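Local coordinates for protein vanadium-dependent haloperoxidase (Zobellia galactanivorans, PDB 4CIT) that binds vanadate and, as a bacterial vanadium-dependent iodoperoxidase, probably uses hydrogen peroxide to oxidise iodide, at residues K221-P226 with I429-K434; S234-E239 with N336-E341; K241-V246 with I423-A428. All coordinates share one frame; numbering follows the deposited sequence.

Interaction 1 of 3, residues K221-P226 with I429-K434; sequences KPVPPP and IEVGVK
Pro-222 and Val-431 meet ring to methyl: the CB of Pro-222 lies 3.5 Å from CG1 of Val-431, rather close for two carbons. The same methyl is approached more loosely by the next residue of the chain, Val-223, whose CG2 stands 4.3 Å from Val-431 CG1. One branch of a single valine thus serves both partners, and the contact is wholly apolar. It is made by CG1 because this branch is anti to the backbone N of Val-431 (chi1 176°), which carries it outward from the helix. The backbones stay well apart, the CA atoms of Pro-222 and Val-431 being 7.0 Å from one another.

Residues 223-226 run in the extended, left-handed conformation of a polyproline II segment, as three prolines in four residues would favour. The segment passes over the outer side of helix 426-446, near its N-terminal end, in the PAP2 superfamily region. Proline suits an extended chain here, since its ring offers a stiff apolar surface and its nitrogen has no N-H to satisfy; valine suits the helix, its branched methyls giving a compact apolar surface close to the backbone. On the helix, Val-433 N bonds to Ile-429 O at 2.9 Å in the regular pattern.

A second layer fixes both partners. Tyr-364, from a loop, packs on Val-431 and Pro-225 while its OH is hydrogen-bonded to Val-223 O, and Pro-222 also rests on Thr-365, Gln-435 and Glu-331. On the helix itself, Ile-429 and Val-433 are buried against helix 407-420, whereas Lys-434 is exposed and forms a salt bridge with Asp-438. The side chain of Val-431 remains about 12 Å from a bound vanadate.

Interaction 2 of 3, residues S234-E239 with N336-E341; sequences SAFYKE and NLIRPE. With VO4 (vanadate ion), chain F.
The first turn of helix 235-253 sets Phe-236 against Leu-337 and Ile-338, in the link that joins helix 307-335 to helix 340-347 and leads into the vanadate site. The ring reaches out with CG anti to the backbone N (chi1 -177°). Its CE2 lies 4.3 Å from Leu-337 CD1 and its CZ 4.3 Å from Ile-338 CG2, both methyls approaching obliquely. The rings of Tyr-425 and Tyr-228 also meet Phe-236, so a large aromatic suits this buried place.

The link belongs to the KX6RP signature of the PAP2 superfamily, which here runs from Lys-332 to Arg-339 and Pro-340. While Leu-337 points toward the phenylalanine, Arg-339 sets off away from it, and its chain, bent at chi2, ends at the anion. Both terminal nitrogens grip one vanadate oxygen, O4, from NH1 at 3.0 Å and from NH2 at 3.1 Å, with O4 at the guanidinium edge and in its plane. Bonds from NE to Phe-361 O and from NH1 to Ile-423 O help to fix the rotation of the group. Across the contact, Ser-234 is the N-cap of helix 235-253, its OG accepting from Tyr-237 N at 3.1 Å.

Interaction 3 of 3, residues K241-V246 with I423-A428; sequences KEVYDV and IHYRAA. With VO4 (vanadate ion), chain B; VO4 (vanadate ion), chain F; VO4 (vanadate ion), chain D.
Glu-242 and Arg-426 form a side-on, two-pronged salt bridge between helix 235-253 and the first turn of helix 426-446. Arg-426 NE donates to Glu-242 OE1 at 2.9 Å and Arg-426 NH2 to Glu-242 OE2 at 2.6 Å, each oxygen being met on its syn side. The carboxylate and guanidinium planes are only 5° apart, though each bond is somewhat tilted out of them. Glutamate has the length for this: its chain is extended, while that of Arg-426 bends at chi3 (-72°) to bring NE and NH2 round to it. OE1 takes a further bond, from a water 2.9 Å away, and that water accepts from Arg-426 N at 2.8 Å, while Arg-426 NH1 is held by Glu-430. An alanine in place of Glu-242 would probably leave Arg-426 NE and NH2 without their carboxylate and the bridging water without one of its two protein partners.

His-424 closes the SRX5H signature of vanadium haloperoxidases and related PAP2 phosphatases, which also includes Arg-418. Its NE2 binds vanadium at 2.2 Å, in the manner characteristic of this enzyme family, and ND1 is hydrogen-bonded to Glu-363, which thereby helps to fix the ring's rotation. Glu-363 OE2 also binds Tyr-425 N. The phenol OH of Tyr-425 is hydrogen-bonded to Ile-338 O.

Less well served is His-424 O, a buried carbonyl oxygen without a polar partner; Val-243 CG2 sits 3.5 Å from it. The same methyl lies 4.1 Å from Tyr-425 CD1, oblique to the ring. A small branched residue suits this close passage of helix and loop. Within the helix segment, Lys-241 NZ and Asp-245 OD2 form a salt bridge at 2.8 Å, one turn apart.

Interaction 1 is a surface contact, whereas interactions 2 and 3 are mostly buried and lie closer to one another, their centres about 8 Å apart. Helix 235-253 serves both of these, and helix 426-446 serves interactions 1 and 3. Chemistry follows place: proline against valine on the outside; an aromatic ring on aliphatic side chains beside an anion-binding arginine in interaction 2; and, in interaction 3, an ion pair near the surface at one end and a metal-bound histidine at the other. Interactions 2 and 3 both reach the vanadate, with Arg-339 and His-424 supplied from different segments, while 221-226 touches interaction 2 through Pro-225 on Leu-337 and interaction 3 through Pro-226 on Ala-427.

Interaction 1 of 3, residues K221-P226 with I429-K434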
loop_
_atom_site.group_PDB
_atom_site.type_symbol
_atom_site.label_atom_id
_atom_site.label_comp_id
_atom_site.label_asym_id
_atom_site.label_seq_id
_atom_site.Cartn_x
_atom_site.Cartn_y
_atom_site.Cartn_z
ATOM N N LYS A 221 8.539 -15.755 4.500
ATOM C CA LYS A 221 8.206 -16.794 3.499
ATOM C C LYS A 221 7.170 -17.756 4.164
ATOM O O LYS A 221 7.489 -18.275 5.239
ATOM C CB LYS A 221 9.443 -17.614 3.220
ATOM C CG LYS A 221 9.218 -18.806 2.310
ATOM C CD LYS A 221 10.553 -19.373 1.807
ATOM C CE LYS A 221 11.340 -20.123 2.850
ATOM N NZ LYS A 221 10.518 -21.189 3.463
ATOM N N PRO A 222 6.065 -18.064 3.454
ATOM C CA PRO A 222 5.045 -18.916 4.010
ATOM C C PRO A 222 5.371 -20.384 3.725
ATOM O O PRO A 222 6.326 -20.719 3.026
ATOM C CB PRO A 222 3.801 -18.503 3.303
ATOM C CG PRO A 222 4.203 -18.006 1.991
ATOM C CD PRO A 222 5.564 -17.374 2.276
ATOM N N VAL A 223 4.498 -21.246 4.211
ATOM C CA VAL A 223 4.528 -22.621 3.747
ATOM C C VAL A 223 4.310 -22.659 2.216
ATOM O O VAL A 223 3.710 -21.727 1.621
ATOM C CB VAL A 223 3.471 -23.502 4.473
ATOM C CG1 VAL A 223 3.700 -23.539 5.997
ATOM C CG2 VAL A 223 2.084 -23.015 4.225
ATOM N N PRO A 224 4.762 -23.753 1.552
ATOM C CA PRO A 224 4.524 -23.799 0.110
ATOM C C PRO A 224 3.070 -24.065 -0.204
ATOM O O PRO A 224 2.369 -24.604 0.661
ATOM C CB PRO A 224 5.363 -24.970 -0.357
ATOM C CG PRO A 224 5.612 -25.823 0.878
ATOM C CD PRO A 224 5.729 -24.801 1.991
ATOM N N PRO A 225 2.604 -23.686 -1.396
ATOM C CA PRO A 225 1.244 -23.985 -1.770
ATOM C C PRO A 225 1.108 -25.485 -2.055
ATOM O O PRO A 225 2.069 -26.178 -2.356
ATOM C CB PRO A 225 1.052 -23.227 -3.095
ATOM C CG PRO A 225 2.424 -23.107 -3.699
ATOM C CD PRO A 225 3.412 -23.165 -2.556
ATOM N N PRO A 226 -0.115 -25.986 -2.050
ATOM C CA PRO A 226 -0.342 -27.343 -2.448
ATOM C C PRO A 226 0.156 -27.650 -3.816
ATOM O O PRO A 226 0.104 -26.795 -4.720
ATOM C CB PRO A 226 -1.880 -27.513 -2.381
ATOM C CG PRO A 226 -2.426 -26.247 -1.937
ATOM C CD PRO A 226 -1.319 -25.292 -1.584
ATOM N N ILE A 429 -5.070 -17.137 -0.178
ATOM C CA ILE A 429 -5.799 -16.208 0.613
ATOM C C ILE A 429 -5.573 -16.384 2.116
ATOM O O ILE A 429 -5.172 -15.430 2.805
ATOM C CB ILE A 429 -7.335 -16.316 0.307
ATOM C CG1 ILE A 429 -7.627 -15.946 -1.176
ATOM C CG2 ILE A 429 -8.149 -15.514 1.297
ATOM C CD1 ILE A 429 -9.000 -16.364 -1.604
ATOM N N GLU A 430 -5.753 -17.612 2.610
ATOM C CA GLU A 430 -5.619 -17.903 4.060
ATOM C C GLU A 430 -4.181 -17.786 4.526
ATOM O O GLU A 430 -3.891 -17.103 5.533
ATOM C CB GLU A 430 -6.163 -19.262 4.347
ATOM C CG GLU A 430 -7.680 -19.222 4.132
ATOM C CD GLU A 430 -8.359 -20.507 4.595
ATOM O OE1 GLU A 430 -7.684 -21.460 4.901
ATOM O OE2 GLU A 430 -9.573 -20.542 4.612
ATOM N N VAL A 431 -3.283 -18.361 3.745
ATOM C CA VAL A 431 -1.884 -18.300 4.066
ATOM C C VAL A 431 -1.380 -16.872 3.885
ATOM O O VAL A 431 -0.507 -16.355 4.675
ATOM C CB VAL A 431 -1.023 -19.321 3.285
ATOM C CG1 VAL A 431 0.413 -19.087 3.638
ATOM C CG2 VAL A 431 -1.529 -20.738 3.557
ATOM N N GLY A 432 -1.900 -16.163 2.873
ATOM C CA GLY A 432 -1.513 -14.768 2.663
ATOM C C GLY A 432 -1.907 -13.829 3.789
ATOM O O GLY A 432 -1.119 -12.975 4.220
ATOM N N VAL A 433 -3.130 -13.970 4.278
ATOM C CA VAL A 433 -3.555 -13.186 5.471
ATOM C C VAL A 433 -2.655 -13.430 6.663
ATOM O O VAL A 433 -2.234 -12.502 7.380
ATOM C CB VAL A 433 -4.995 -13.566 5.907
ATOM C CG1 VAL A 433 -5.251 -12.968 7.330
ATOM C CG2 VAL A 433 -5.971 -13.023 4.912
ATOM N N LYS A 434 -2.295 -14.691 6.924
ATOM C CA LYS A 434 -1.346 -15.003 7.980
ATOM C C LYS A 434 -0.001 -14.371 7.824
ATOM O O LYS A 434 0.603 -13.845 8.752
ATOM C CB LYS A 434 -1.215 -16.542 8.086
ATOM C CG LYS A 434 -0.093 -17.012 9.022
ATOM C CD LYS A 434 -0.052 -18.556 9.143
ATOM C CE LYS A 434 1.275 -18.958 9.854
ATOM N NZ LYS A 434 1.578 -18.179 11.118
#

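Interaction 2 of 3, residues S234-E239 with N336-E341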
loop_
_atom_site.group_PDB
_atom_site.type_symbol
_atom_site.label_atom_id
_atom_site.label_comp_id
_atom_site.label_asym_id
_atom_site.label_seq_id
_atom_site.Cartn_x
_atom_site.Cartn_y
_atom_site.Cartn_z
ATOM N N SER A 234 -6.561 -34.854 -4.631
ATOM C CA SER A 234 -5.471 -33.992 -4.238
ATOM C C SER A 234 -5.950 -32.650 -3.563
ATOM O O SER A 234 -7.102 -32.156 -3.797
ATOM C CB SER A 234 -4.590 -33.692 -5.390
ATOM O OG SER A 234 -5.189 -32.756 -6.330
ATOM N N ALA A 235 -5.075 -32.083 -2.731
ATOM C CA ALA A 235 -5.401 -30.785 -2.102
ATOM C C ALA A 235 -5.573 -29.691 -3.198
ATOM O O ALA A 235 -6.514 -28.891 -3.123
ATOM C CB ALA A 235 -4.345 -30.345 -1.046
ATOM N N PHE A 236 -4.735 -29.679 -4.235
ATOM C CA PHE A 236 -4.795 -28.680 -5.270
ATOM C C PHE A 236 -6.137 -28.753 -5.993
ATOM O O PHE A 236 -6.857 -27.749 -6.192
ATOM C CB PHE A 236 -3.638 -28.776 -6.240
ATOM C CG PHE A 236 -3.635 -27.683 -7.296
ATOM C CD1 PHE A 236 -4.371 -27.860 -8.452
ATOM C CD2 PHE A 236 -3.050 -26.436 -7.068
ATOM C CE1 PHE A 236 -4.416 -26.877 -9.417
ATOM C CE2 PHE A 236 -3.132 -25.420 -8.005
ATOM C CZ PHE A 236 -3.818 -25.655 -9.201
ATOM N N TYR A 237 -6.525 -29.959 -6.350
ATOM C CA TYR A 237 -7.753 -30.144 -7.091
ATOM C C TYR A 237 -8.953 -29.717 -6.261
ATOM O O TYR A 237 -9.896 -29.086 -6.780
ATOM C CB TYR A 237 -7.892 -31.594 -7.584
ATOM C CG TYR A 237 -8.793 -31.668 -8.814
ATOM C CD1 TYR A 237 -8.297 -31.311 -10.056
ATOM C CD2 TYR A 237 -10.113 -32.073 -8.727
ATOM C CE1 TYR A 237 -9.067 -31.369 -11.197
ATOM C CE2 TYR A 237 -10.915 -32.135 -9.883
ATOM C CZ TYR A 237 -10.366 -31.780 -11.107
ATOM O OH TYR A 237 -11.121 -31.806 -12.268
ATOM N N LYS A 238 -8.947 -30.038 -4.979
ATOM C CA LYS A 238 -9.978 -29.558 -4.117
ATOM C C LYS A 238 -10.101 -28.060 -4.153
ATOM O O LYS A 238 -11.199 -27.515 -4.191
ATOM C CB LYS A 238 -9.870 -30.129 -2.702
ATOM C CG LYS A 238 -10.129 -31.645 -2.789
ATOM C CD LYS A 238 -10.215 -32.289 -1.415
ATOM C CE LYS A 238 -10.362 -33.799 -1.507
ATOM N NZ LYS A 238 -10.021 -34.355 -0.182
ATOM N N GLU A 239 -8.964 -27.388 -4.076
ATOM C CA GLU A 239 -9.013 -25.937 -4.074
ATOM C C GLU A 239 -9.427 -25.324 -5.430
ATOM O O GLU A 239 -10.125 -24.350 -5.455
ATOM C CB GLU A 239 -7.605 -25.399 -3.686
ATOM C CG GLU A 239 -7.371 -25.685 -2.227
ATOM C CD GLU A 239 -6.446 -24.765 -1.521
ATOM O OE1 GLU A 239 -5.931 -23.797 -2.122
ATOM O OE2 GLU A 239 -6.275 -25.036 -0.282
ATOM N N ASN A 336 5.685 -19.341 -8.169
ATOM C CA ASN A 336 5.341 -19.109 -9.550
ATOM C C ASN A 336 4.168 -19.992 -10.014
ATOM O O ASN A 336 4.283 -20.774 -10.950
ATOM C CB ASN A 336 6.585 -19.330 -10.404
ATOM C CG ASN A 336 6.401 -18.870 -11.833
ATOM O OD1 ASN A 336 5.789 -17.852 -12.122
ATOM N ND2 ASN A 336 6.990 -19.610 -12.736
ATOM N N LEU A 337 3.056 -19.855 -9.301
ATOM C CA LEU A 337 1.881 -20.722 -9.438
ATOM C C LEU A 337 0.862 -20.236 -10.409
ATOM O O LEU A 337 0.449 -19.089 -10.388
ATOM C CB LEU A 337 1.257 -20.893 -8.064
ATOM C CG LEU A 337 0.170 -21.977 -7.964
ATOM C CD1 LEU A 337 0.687 -23.414 -8.217
ATOM C CD2 LEU A 337 -0.520 -21.867 -6.575
ATOM N N ILE A 338 0.365 -21.180 -11.224
ATOM C CA ILE A 338 -0.680 -20.932 -12.196
ATOM C C ILE A 338 -1.990 -20.443 -11.577
ATOM O O ILE A 338 -2.354 -20.866 -10.474
ATOM C CB ILE A 338 -0.878 -22.292 -12.925
ATOM C CG1 ILE A 338 -1.640 -22.134 -14.238
ATOM C CG2 ILE A 338 -1.487 -23.327 -11.982
ATOM C CD1 ILE A 338 -1.358 -23.372 -15.153
ATOM N N ARG A 339 -2.679 -19.513 -12.259
ATOM C CA ARG A 339 -3.926 -18.966 -11.853
ATOM C C ARG A 339 -5.082 -19.899 -12.169
ATOM O O ARG A 339 -5.001 -20.728 -13.087
ATOM C CB ARG A 339 -4.139 -17.603 -12.528
ATOM C CG ARG A 339 -3.192 -16.571 -12.031
ATOM C CD ARG A 339 -3.716 -15.968 -10.718
ATOM N NE ARG A 339 -2.880 -14.816 -10.318
ATOM C CZ ARG A 339 -3.268 -13.843 -9.517
ATOM N NH1 ARG A 339 -4.427 -13.877 -8.872
ATOM N NH2 ARG A 339 -2.412 -12.871 -9.220
ATOM N N PRO A 340 -6.173 -19.828 -11.361
ATOM C CA PRO A 340 -7.293 -20.714 -11.479
ATOM C C PRO A 340 -7.940 -20.781 -12.886
ATOM O O PRO A 340 -8.220 -21.930 -13.350
ATOM C CB PRO A 340 -8.292 -20.156 -10.457
ATOM C CG PRO A 340 -7.495 -19.504 -9.439
ATOM C CD PRO A 340 -6.337 -18.894 -10.222
ATOM N N GLU A 341 -8.115 -19.641 -13.566
ATOM C CA GLU A 341 -8.761 -19.707 -14.890
ATOM C C GLU A 341 -7.997 -20.557 -15.883
ATOM O O GLU A 341 -8.619 -21.225 -16.733
ATOM C CB GLU A 341 -9.026 -18.317 -15.479
ATOM C CG GLU A 341 -7.823 -17.522 -15.905
ATOM C CD GLU A 341 -8.300 -16.291 -16.705
ATOM O OE1 GLU A 341 -8.758 -16.392 -17.878
ATOM O OE2 GLU A 341 -8.368 -15.223 -16.117
HETATM O O4 VO4 F . -4.392 -11.249 -7.474
#

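Interaction 3 of 3, residues K241-V246 with I423-A428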
loop_
_atom_site.group_PDB
_atom_site.type_symbol
_atom_site.label_atom_id
_atom_site.label_comp_id
_atom_site.label_asym_id
_atom_site.label_seq_id
_atom_site.Cartn_x
_atom_site.Cartn_y
_atom_site.Cartn_z
ATOM N N LYS A 241 -11.439 -26.837 -7.538
ATOM C CA LYS A 241 -12.859 -27.106 -7.596
ATOM C C LYS A 241 -13.684 -26.128 -6.792
ATOM O O LYS A 241 -14.758 -25.730 -7.207
ATOM C CB LYS A 241 -13.156 -28.556 -7.173
ATOM C CG LYS A 241 -14.617 -29.016 -7.347
ATOM C CD LYS A 241 -15.002 -30.277 -6.566
ATOM C CE LYS A 241 -16.329 -30.871 -7.038
ATOM N NZ LYS A 241 -17.527 -30.188 -6.474
ATOM N N GLU A 242 -13.193 -25.697 -5.650
ATOM C CA GLU A 242 -13.804 -24.639 -4.878
ATOM C C GLU A 242 -13.952 -23.307 -5.672
ATOM O O GLU A 242 -14.956 -22.779 -5.697
ATOM C CB GLU A 242 -13.032 -24.452 -3.550
ATOM C CG GLU A 242 -13.707 -23.349 -2.757
ATOM C CD GLU A 242 -13.024 -22.875 -1.478
ATOM O OE1 GLU A 242 -11.845 -23.191 -1.239
ATOM O OE2 GLU A 242 -13.706 -22.102 -0.710
ATOM N N VAL A 243 -12.893 -22.807 -6.300
ATOM C CA VAL A 243 -12.904 -21.657 -7.170
ATOM C C VAL A 243 -13.979 -21.776 -8.211
ATOM O O VAL A 243 -14.782 -20.861 -8.439
ATOM C CB VAL A 243 -11.513 -21.357 -7.774
ATOM C CG1 VAL A 243 -11.633 -20.114 -8.678
ATOM C CG2 VAL A 243 -10.548 -21.044 -6.637
ATOM N N TYR A 244 -13.973 -22.927 -8.859
ATOM C CA TYR A 244 -14.898 -23.226 -9.978
ATOM C C TYR A 244 -16.330 -23.157 -9.486
ATOM O O TYR A 244 -17.183 -22.438 -10.059
ATOM C CB TYR A 244 -14.552 -24.602 -10.495
ATOM C CG TYR A 244 -15.442 -25.046 -11.630
ATOM C CD1 TYR A 244 -15.261 -24.567 -12.883
ATOM C CD2 TYR A 244 -16.429 -25.970 -11.413
ATOM C CE1 TYR A 244 -16.053 -24.976 -13.970
ATOM C CE2 TYR A 244 -17.209 -26.419 -12.494
ATOM C CZ TYR A 244 -17.035 -25.863 -13.753
ATOM O OH TYR A 244 -17.786 -26.270 -14.848
ATOM N N ASP A 245 -16.595 -23.847 -8.405
ATOM C CA ASP A 245 -17.926 -23.996 -7.790
ATOM C C ASP A 245 -18.496 -22.675 -7.200
ATOM O O ASP A 245 -19.670 -22.322 -7.374
ATOM C CB ASP A 245 -17.989 -25.074 -6.668
ATOM C CG ASP A 245 -17.846 -26.503 -7.206
ATOM O OD1 ASP A 245 -18.016 -26.726 -8.443
ATOM O OD2 ASP A 245 -17.567 -27.422 -6.414
ATOM N N VAL A 246 -17.660 -21.933 -6.472
ATOM C CA VAL A 246 -18.051 -20.617 -6.024
ATOM C C VAL A 246 -18.534 -19.734 -7.152
ATOM O O VAL A 246 -19.512 -18.995 -7.007
ATOM C CB VAL A 246 -16.896 -19.940 -5.209
ATOM C CG1 VAL A 246 -17.138 -18.441 -4.947
ATOM C CG2 VAL A 246 -16.712 -20.645 -3.941
ATOM N N ILE A 423 -9.976 -15.524 -8.841
ATOM C CA ILE A 423 -8.581 -15.348 -9.218
ATOM C C ILE A 423 -7.541 -15.907 -8.243
ATOM O O ILE A 423 -6.372 -15.916 -8.530
ATOM C CB ILE A 423 -8.244 -13.870 -9.614
ATOM C CG1 ILE A 423 -8.247 -12.955 -8.406
ATOM C CG2 ILE A 423 -9.159 -13.448 -10.761
ATOM C CD1 ILE A 423 -9.580 -12.534 -7.903
ATOM N N HIS A 424 -7.963 -16.287 -7.054
ATOM C CA HIS A 424 -7.103 -16.951 -6.046
ATOM C C HIS A 424 -7.718 -18.184 -5.534
ATOM O O HIS A 424 -8.921 -18.242 -5.281
ATOM C CB HIS A 424 -6.760 -16.011 -4.858
ATOM C CG HIS A 424 -5.683 -15.001 -5.159
ATOM N ND1 HIS A 424 -4.381 -15.332 -5.431
ATOM C CD2 HIS A 424 -5.759 -13.650 -5.306
ATOM C CE1 HIS A 424 -3.682 -14.224 -5.651
ATOM N NE2 HIS A 424 -4.499 -13.189 -5.594
ATOM N N TYR A 425 -6.875 -19.160 -5.221
ATOM C CA TYR A 425 -7.298 -20.339 -4.443
ATOM C C TYR A 425 -7.331 -20.017 -2.937
ATOM O O TYR A 425 -6.665 -19.082 -2.447
ATOM C CB TYR A 425 -6.296 -21.507 -4.640
ATOM C CG TYR A 425 -5.891 -21.812 -6.080
ATOM C CD1 TYR A 425 -6.688 -22.486 -6.926
ATOM C CD2 TYR A 425 -4.714 -21.326 -6.571
ATOM C CE1 TYR A 425 -6.320 -22.726 -8.284
ATOM C CE2 TYR A 425 -4.304 -21.567 -7.881
ATOM C CZ TYR A 425 -5.126 -22.248 -8.752
ATOM O OH TYR A 425 -4.628 -22.398 -10.036
ATOM N N ARG A 426 -7.971 -20.887 -2.160
ATOM C CA ARG A 426 -8.028 -20.723 -0.727
ATOM C C ARG A 426 -6.689 -20.536 -0.067
ATOM O O ARG A 426 -6.558 -19.666 0.856
ATOM C CB ARG A 426 -8.852 -21.879 -0.078
ATOM C CG ARG A 426 -8.917 -21.856 1.465
ATOM C CD ARG A 426 -9.698 -23.080 1.918
ATOM N NE ARG A 426 -11.109 -22.892 1.590
ATOM C CZ ARG A 426 -11.989 -22.197 2.310
ATOM N NH1 ARG A 426 -11.648 -21.679 3.494
ATOM N NH2 ARG A 426 -13.261 -22.064 1.885
ATOM N N ALA A 427 -5.717 -21.370 -0.407
ATOM C CA ALA A 427 -4.390 -21.297 0.279
ATOM C C ALA A 427 -3.731 -19.945 0.132
ATOM O O ALA A 427 -3.188 -19.382 1.123
ATOM C CB ALA A 427 -3.474 -22.382 -0.168
ATOM N N ALA A 428 -3.785 -19.366 -1.089
ATOM C CA ALA A 428 -3.158 -18.057 -1.333
ATOM C C ALA A 428 -3.794 -16.974 -0.483
ATOM O O ALA A 428 -3.103 -16.085 0.029
ATOM C CB ALA A 428 -3.297 -17.694 -2.809
HETATM V V VO4 B . -3.959 -11.134 -5.960
HETATM O O4 VO4 F . -4.392 -11.249 -7.474
HETATM O O2 VO4 D . -5.032 -10.815 -4.469
HETATM O O HOH W 1 -9.834 -22.738 -3.239
#